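Local coordinates for protein cystathionine beta-lyases/cystathionine gamma-synthases (Corynebacterium glutamicum, PDB 5X5H) that probably catalyses the pyridoxal-phosphate-dependent joining of O-succinyl-L-homoserine and L-cysteine into L,L-cystathionine, with release of succinate, in methionine biosynthesis, at residues P58-V61 against A62-T66; I238-V241 against F242-Y245; E227-F230 against M231-G234. All coordinates share one frame; numbering follows the deposited sequence.

Interaction 1: residues P58-V61 against A62-T66; sequences PTIV and ALEQT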
loop_
_atom_site.group_PDB
_atom_site.type_symbol
_atom_site.label_atom_id
_atom_site.label_comp_id
_atom_site.label_asym_id
_atom_site.label_seq_id
_atom_site.Cartn_x
_atom_site.Cartn_y
_atom_site.Cartn_z
ATOM N N PRO A 58 16.077 -3.397 2.273
ATOM C CA PRO A 58 16.369 -2.173 3.017
ATOM C C PRO A 58 15.232 -1.624 3.835
ATOM O O PRO A 58 15.437 -0.936 4.865
ATOM C CB PRO A 58 16.860 -1.219 1.986
ATOM C CG PRO A 58 16.880 -1.935 0.727
ATOM C CD PRO A 58 16.322 -3.255 0.822
ATOM N N THR A 59 14.000 -1.755 3.348
ATOM C CA THR A 59 12.836 -1.217 4.056
ATOM C C THR A 59 12.637 -1.970 5.370
ATOM O O THR A 59 12.366 -1.363 6.395
ATOM C CB THR A 59 11.582 -1.289 3.221
ATOM O OG1 THR A 59 11.756 -0.657 1.927
ATOM C CG2 THR A 59 10.377 -0.718 3.960
ATOM N N ILE A 60 12.884 -3.260 5.349
ATOM C CA ILE A 60 12.780 -4.119 6.579
ATOM C C ILE A 60 13.950 -3.803 7.482
ATOM O O ILE A 60 13.776 -3.609 8.714
ATOM C CB ILE A 60 12.742 -5.609 6.182
ATOM C CG1 ILE A 60 11.561 -5.858 5.259
ATOM C CG2 ILE A 60 12.737 -6.487 7.436
ATOM C CD1 ILE A 60 11.471 -7.289 4.700
ATOM N N VAL A 61 15.148 -3.679 6.969
ATOM C CA VAL A 61 16.340 -3.385 7.802
ATOM C C VAL A 61 16.199 -2.037 8.483
ATOM O O VAL A 61 16.578 -1.879 9.656
ATOM C CB VAL A 61 17.622 -3.490 6.947
ATOM C CG1 VAL A 61 18.807 -2.937 7.734
ATOM C CG2 VAL A 61 17.838 -4.929 6.596
ATOM N N ALA A 62 15.556 -1.058 7.857
ATOM C CA ALA A 62 15.300 0.235 8.525
ATOM C C ALA A 62 14.512 0.066 9.804
ATOM O O ALA A 62 14.847 0.641 10.869
ATOM C CB ALA A 62 14.686 1.271 7.576
ATOM N N LEU A 63 13.455 -0.726 9.721
ATOM C CA LEU A 63 12.662 -1.051 10.923
ATOM C C LEU A 63 13.457 -1.747 12.017
ATOM O O LEU A 63 13.450 -1.319 13.207
ATOM C CB LEU A 63 11.458 -1.862 10.551
ATOM C CG LEU A 63 10.649 -2.445 11.715
ATOM C CD1 LEU A 63 10.055 -1.380 12.626
ATOM C CD2 LEU A 63 9.640 -3.413 11.223
ATOM N N GLU A 64 14.181 -2.762 11.605
ATOM C CA GLU A 64 15.025 -3.548 12.510
ATOM C C GLU A 64 16.002 -2.717 13.258
ATOM O O GLU A 64 16.170 -2.776 14.505
ATOM C CB GLU A 64 15.820 -4.599 11.692
ATOM C CG GLU A 64 14.921 -5.697 11.167
ATOM C CD GLU A 64 15.603 -6.740 10.258
ATOM O OE1 GLU A 64 16.744 -6.447 9.733
ATOM O OE2 GLU A 64 15.013 -7.825 10.008
ATOM N N GLN A 65 16.672 -1.796 12.562
ATOM C CA GLN A 65 17.682 -0.943 13.167
ATOM C C GLN A 65 17.087 0.043 14.113
ATOM O O GLN A 65 17.688 0.444 15.107
ATOM C CB GLN A 65 18.518 -0.266 12.064
ATOM C CG GLN A 65 19.372 -1.260 11.298
ATOM C CD GLN A 65 20.408 -1.925 12.098
ATOM O OE1 GLN A 65 20.399 -3.150 12.367
ATOM N NE2 GLN A 65 21.295 -1.104 12.644
ATOM N N THR A 66 15.867 0.511 13.852
ATOM C CA THR A 66 15.174 1.455 14.666
ATOM C C THR A 66 14.848 0.773 16.005
ATOM O O THR A 66 15.132 1.285 17.073
ATOM C CB THR A 66 13.936 2.026 14.045
ATOM O OG1 THR A 66 14.191 2.584 12.755
ATOM C CG2 THR A 66 13.359 3.130 14.894
#
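The first turns of helix 58-70 hold this local contact, in which Ile60 and Val61 meet Glu64 and Gln65 one turn further on. Three i to i+4 backbone bonds set the spacing: Ala62 N to Pro58 O at 3.0 Å, Glu64 N to Ile60 O at 3.0 Å and Gln65 N to Val61 O at 2.9 Å.

Each carboxylate oxygen of Glu64 brushes a methyl group in van der Waals contact: OE1 lies 3.7 Å from Val61 CG2, while OE2 lies 3.7 Å from Ile60 CG2. The extended chain beyond CG (chi2 176°) lays the acid across both branched residues. Glu64 is buried, and its OE2 is satisfied by hydrogen bonds from Ala78 N and Gln232 NE2; OE1 makes a long, weak ion pair with Arg77. Gln65 instead runs alongside Val61, pointing the same way, with its CG 4.0 Å from Val61 CG1, and then bends at chi2 (-64°).

Ala62 O accepts two donors from Thr66, one turn ahead of it, OG1 at 2.8 Å and the backbone N at 3.2 Å, which arrive on opposite faces of the carbonyl plane; the threonine hydroxyl is thereby tied back onto its own helix.

The Ile60, Leu63 and Thr66 side chains pack on helix 241-251. Helix 58-70 therefore joins that helix to strand 75-79 and helix 222-235, which carry the partners of Glu64.

Interaction 2: residues I238-V241 against F242-Y245; sequences IPSV and FDAY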
loop_
_atom_site.group_PDB
_atom_site.type_symbol
_atom_site.label_atom_id
_atom_site.label_comp_id
_atom_site.label_asym_id
_atom_site.label_seq_id
_atom_site.Cartn_x
_atom_site.Cartn_y
_atom_site.Cartn_z
ATOM N N ILE A 238 9.183 -13.805 7.028
ATOM C CA ILE A 238 9.633 -12.426 6.906
ATOM C C ILE A 238 8.444 -11.480 6.702
ATOM O O ILE A 238 7.400 -11.832 6.092
ATOM C CB ILE A 238 10.566 -12.215 5.741
ATOM C CG1 ILE A 238 9.974 -12.602 4.351
ATOM C CG2 ILE A 238 11.848 -13.029 5.995
ATOM C CD1 ILE A 238 10.502 -11.582 3.379
ATOM N N PRO A 239 8.531 -10.221 7.220
ATOM C CA PRO A 239 7.444 -9.256 7.021
ATOM C C PRO A 239 7.411 -8.776 5.578
ATOM O O PRO A 239 8.423 -8.776 4.865
ATOM C CB PRO A 239 7.831 -8.096 7.930
ATOM C CG PRO A 239 9.213 -8.284 8.204
ATOM C CD PRO A 239 9.678 -9.627 7.852
ATOM N N SER A 240 6.249 -8.363 5.126
ATOM C CA SER A 240 6.107 -7.566 3.912
ATOM C C SER A 240 6.824 -6.230 4.028
ATOM O O SER A 240 6.912 -5.603 5.122
ATOM C CB SER A 240 4.598 -7.199 3.803
ATOM O OG SER A 240 4.327 -6.291 2.793
ATOM N N VAL A 241 7.321 -5.681 2.940
ATOM C CA VAL A 241 7.925 -4.364 2.949
ATOM C C VAL A 241 6.879 -3.316 3.279
ATOM O O VAL A 241 7.162 -2.294 3.903
ATOM C CB VAL A 241 8.712 -3.959 1.693
ATOM C CG1 VAL A 241 9.886 -4.879 1.490
ATOM C CG2 VAL A 241 7.783 -3.925 0.487
ATOM N N PHE A 242 5.635 -3.499 2.853
ATOM C CA PHE A 242 4.588 -2.521 3.157
ATOM C C PHE A 242 4.375 -2.555 4.656
ATOM O O PHE A 242 4.205 -1.503 5.293
ATOM C CB PHE A 242 3.256 -2.876 2.399
ATOM C CG PHE A 242 3.352 -2.738 0.959
ATOM C CD1 PHE A 242 3.149 -1.482 0.352
ATOM C CD2 PHE A 242 3.723 -3.827 0.162
ATOM C CE1 PHE A 242 3.327 -1.293 -1.028
ATOM C CE2 PHE A 242 3.868 -3.613 -1.224
ATOM C CZ PHE A 242 3.665 -2.395 -1.761
ATOM N N ASP A 243 4.307 -3.733 5.257
ATOM C CA ASP A 243 4.072 -3.830 6.709
ATOM C C ASP A 243 5.255 -3.243 7.444
ATOM O O ASP A 243 5.082 -2.552 8.454
ATOM C CB ASP A 243 3.862 -5.268 7.097
ATOM C CG ASP A 243 2.425 -5.743 6.743
ATOM O OD1 ASP A 243 1.601 -4.977 6.167
ATOM O OD2 ASP A 243 2.168 -6.900 7.113
ATOM N N ALA A 244 6.506 -3.503 7.037
ATOM C CA ALA A 244 7.668 -2.950 7.757
ATOM C C ALA A 244 7.661 -1.426 7.649
ATOM O O ALA A 244 8.026 -0.738 8.637
ATOM C CB ALA A 244 8.942 -3.441 7.157
ATOM N N TYR A 245 7.228 -0.845 6.542
ATOM C CA TYR A 245 7.083 0.607 6.442
ATOM C C TYR A 245 6.012 1.118 7.397
ATOM O O TYR A 245 6.264 2.102 8.146
ATOM C CB TYR A 245 6.679 1.023 4.984
ATOM C CG TYR A 245 6.489 2.525 4.912
ATOM C CD1 TYR A 245 7.546 3.352 4.827
ATOM C CD2 TYR A 245 5.220 3.054 4.989
ATOM C CE1 TYR A 245 7.440 4.697 4.844
ATOM C CE2 TYR A 245 5.048 4.437 5.047
ATOM C CZ TYR A 245 6.195 5.252 5.003
ATOM O OH TYR A 245 6.080 6.678 5.103
HETATM O O HOH W 1 4.199 -8.641 7.183
#
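Ser240 OG receives the backbone N-H of Phe242 at 3.1 Å, a weak bond with an N-H...O angle of 134°, and is also weakly bonded to Asp243 OD1 of the third subunit. The same oxygen lies at the edge of the Phe242 ring, near its plane, 3.7 Å from Phe242 CD2. The hydroxyl's setting opposite the serine's own nitrogen (chi1 172°) swings it forward over the first turn, where the Phe242 N-H can reach it.

A water bridges Ser240 N and Asp243 OD2: it accepts from Ser240 N at 2.9 Å and donates to Asp243 OD2 at 2.7 Å. The carboxylate is thus linked to Ser240 N through this water rather than by a direct bond, for which the two atoms stand too far apart. The methylenes also touch, with Ser240 CB 3.9 Å from Asp243 CB.

Regular backbone bonding starts at once. Ser240 O accepts from Ala244 N at 2.9 Å, and Val241 O accepts from Tyr245 N at 3.0 Å. Val241 crosses Phe242 at a slant, its CG2 4.1 Å from Phe242 CD2, meeting the ring neither squarely on a face nor at the edge.

Other subunits complete the surroundings. Ser240 packs on Ser240 of the third subunit and Phe242 on Asp243 of that subunit, while Tyr245 OH is hydrogen-bonded to Asp211 of the fourth. Ile32 of the second subunit also packs against Phe242.

This is a serine N-cap: the loop after helix 222-235 turns into helix 241-251 at Ser240, and weak reciprocal Ser240-Asp243 hydrogen bonds with the third subunit show that this helix start lies at a subunit contact of the tetramer.

Interaction 3: residues E227-F230 against M231-G234; sequences ELLF and MQGG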
loop_
_atom_site.group_PDB
_atom_site.type_symbol
_atom_site.label_atom_id
_atom_site.label_comp_id
_atom_site.label_asym_id
_atom_site.label_seq_id
_atom_site.Cartn_x
_atom_site.Cartn_y
_atom_site.Cartn_z
ATOM N N GLU A 227 22.402 -16.142 13.739
ATOM C CA GLU A 227 21.445 -17.251 13.698
ATOM C C GLU A 227 20.032 -16.672 13.372
ATOM O O GLU A 227 19.319 -17.331 12.612
ATOM C CB GLU A 227 21.397 -17.985 15.035
ATOM C CG GLU A 227 22.702 -18.736 15.399
ATOM C CD GLU A 227 23.131 -19.570 14.198
ATOM O OE1 GLU A 227 22.321 -20.411 13.702
ATOM O OE2 GLU A 227 24.219 -19.272 13.619
ATOM N N LEU A 228 19.675 -15.521 13.901
ATOM C CA LEU A 228 18.316 -14.884 13.555
ATOM C C LEU A 228 18.287 -14.604 12.080
ATOM O O LEU A 228 17.282 -14.866 11.432
ATOM C CB LEU A 228 18.121 -13.637 14.389
ATOM C CG LEU A 228 17.811 -13.889 15.882
ATOM C CD1 LEU A 228 18.045 -12.627 16.669
ATOM C CD2 LEU A 228 16.375 -14.374 16.042
ATOM N N LEU A 229 19.371 -14.056 11.517
ATOM C CA LEU A 229 19.422 -13.830 10.067
ATOM C C LEU A 229 19.342 -15.085 9.260
ATOM O O LEU A 229 18.616 -15.162 8.274
ATOM C CB LEU A 229 20.703 -13.028 9.750
ATOM C CG LEU A 229 20.951 -12.787 8.247
ATOM C CD1 LEU A 229 19.869 -11.944 7.658
ATOM C CD2 LEU A 229 22.301 -12.089 8.086
ATOM N N PHE A 230 20.079 -16.147 9.684
ATOM C CA PHE A 230 20.072 -17.412 9.032
ATOM C C PHE A 230 18.669 -17.934 9.007
ATOM O O PHE A 230 18.161 -18.405 7.977
ATOM C CB PHE A 230 20.991 -18.407 9.748
ATOM C CG PHE A 230 20.870 -19.805 9.229
ATOM C CD1 PHE A 230 21.549 -20.133 8.065
ATOM C CD2 PHE A 230 19.960 -20.730 9.756
ATOM C CE1 PHE A 230 21.398 -21.412 7.510
ATOM C CE2 PHE A 230 19.817 -21.994 9.179
ATOM C CZ PHE A 230 20.509 -22.300 8.063
ATOM N N MET A 231 17.951 -17.841 10.125
ATOM C CA MET A 231 16.625 -18.386 10.162
ATOM C C MET A 231 15.568 -17.517 9.442
ATOM O O MET A 231 14.604 -18.041 8.851
ATOM C CB MET A 231 16.174 -18.608 11.647
ATOM C CG MET A 231 16.994 -19.599 12.348
ATOM S SD MET A 231 16.869 -21.312 11.815
ATOM C CE MET A 231 15.564 -21.866 12.911
ATOM N N GLN A 232 15.747 -16.207 9.521
ATOM C CA GLN A 232 14.901 -15.293 8.791
ATOM C C GLN A 232 14.864 -15.724 7.330
ATOM O O GLN A 232 13.801 -15.863 6.714
ATOM C CB GLN A 232 15.499 -13.864 8.968
ATOM C CG GLN A 232 14.558 -12.758 8.554
ATOM C CD GLN A 232 15.213 -11.443 8.750
ATOM O OE1 GLN A 232 16.333 -11.261 8.331
ATOM N NE2 GLN A 232 14.530 -10.472 9.302
ATOM N N GLY A 233 16.020 -15.905 6.702
ATOM C CA GLY A 233 16.167 -16.255 5.320
ATOM C C GLY A 233 15.880 -17.721 5.081
ATOM O O GLY A 233 15.303 -18.180 4.068
ATOM N N GLY A 234 16.196 -18.624 5.991
ATOM C CA GLY A 234 16.142 -20.031 5.724
ATOM C C GLY A 234 14.799 -20.655 6.040
ATOM O O GLY A 234 14.387 -21.664 5.402
#
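The Phe230 ring is met at its edge by the sulfur of Met231, a Met-aromatic contact between adjacent residues of helix 222-235. Met231 SD stands 5.0 Å from the ring centroid and 79° off the ring normal, and its closest ring atom is Phe230 CD2 at 3.8 Å. The backbone Met231 N comes in obliquely to the same ring, 3.5 Å from CD2. Beyond these segments, Thr116 of the third subunit packs on the phenylalanine.

Two bends, at chi2 (-68°) and chi3, curl the methionine chain so that SD comes to the ring edge, and its CG passes 3.3 Å from Glu227 O. That carbonyl is the acceptor for Met231 N, so the side chain lies close to a bonded peptide oxygen. Met231 also packs on Ile88 and Arg91 of helix 82-93.

On another side of the helix, Gln232 reaches out with an extended chain. Its OE1 comes within 3.7 Å of Leu229 CD1, the two side chains crossing at an angle. Leu228 and Leu229 both pack on Arg77 of strand 75-79.

The i to i+4 ladder runs through the segment: Gln232 N to Leu228 O at 2.8 Å, Gly233 N to Leu229 O at 3.1 Å, and Gly234 N to Phe230 O at 2.8 Å. This last bond is the most bent, at 136°. Gly233 O accepts from Arg54 NH2; Arg54 is a pyridoxal-phosphate-binding residue, though no cofactor is bound to it in this chain's model, so this helix end may position it.

Chemically, the contact combines a sulfur-aromatic edge contact with a buried amide whose NE2 has two acceptors, Glu64 OE2 and Ala78 O. With Ala78 N and the distant Arg77 also facing it, the Glu64 carboxylate would probably stay ionised.

Along the chain the order is interaction 1, then 3, then 2, with helix 222-235 leading by a short loop into helix 241-251. The centres of interactions 1 and 2 are about 10 Å apart; that of interaction 3 lies about 15 Å from the first and 16 Å from the second. Helix 58-70 touches both other helices: Ile60 CA is 3.9 Å from Ala244 CB on helix 241-251, and the hydrogen-bonded carboxylate-amide pair joins interactions 1 and 3. Interactions 2 and 3 meet through Ile238 CG2 and Gln232 O, 3.5 Å apart, and both reach the third subunit. This three-helix grouping thus connects packing within the chain to tetramer assembly.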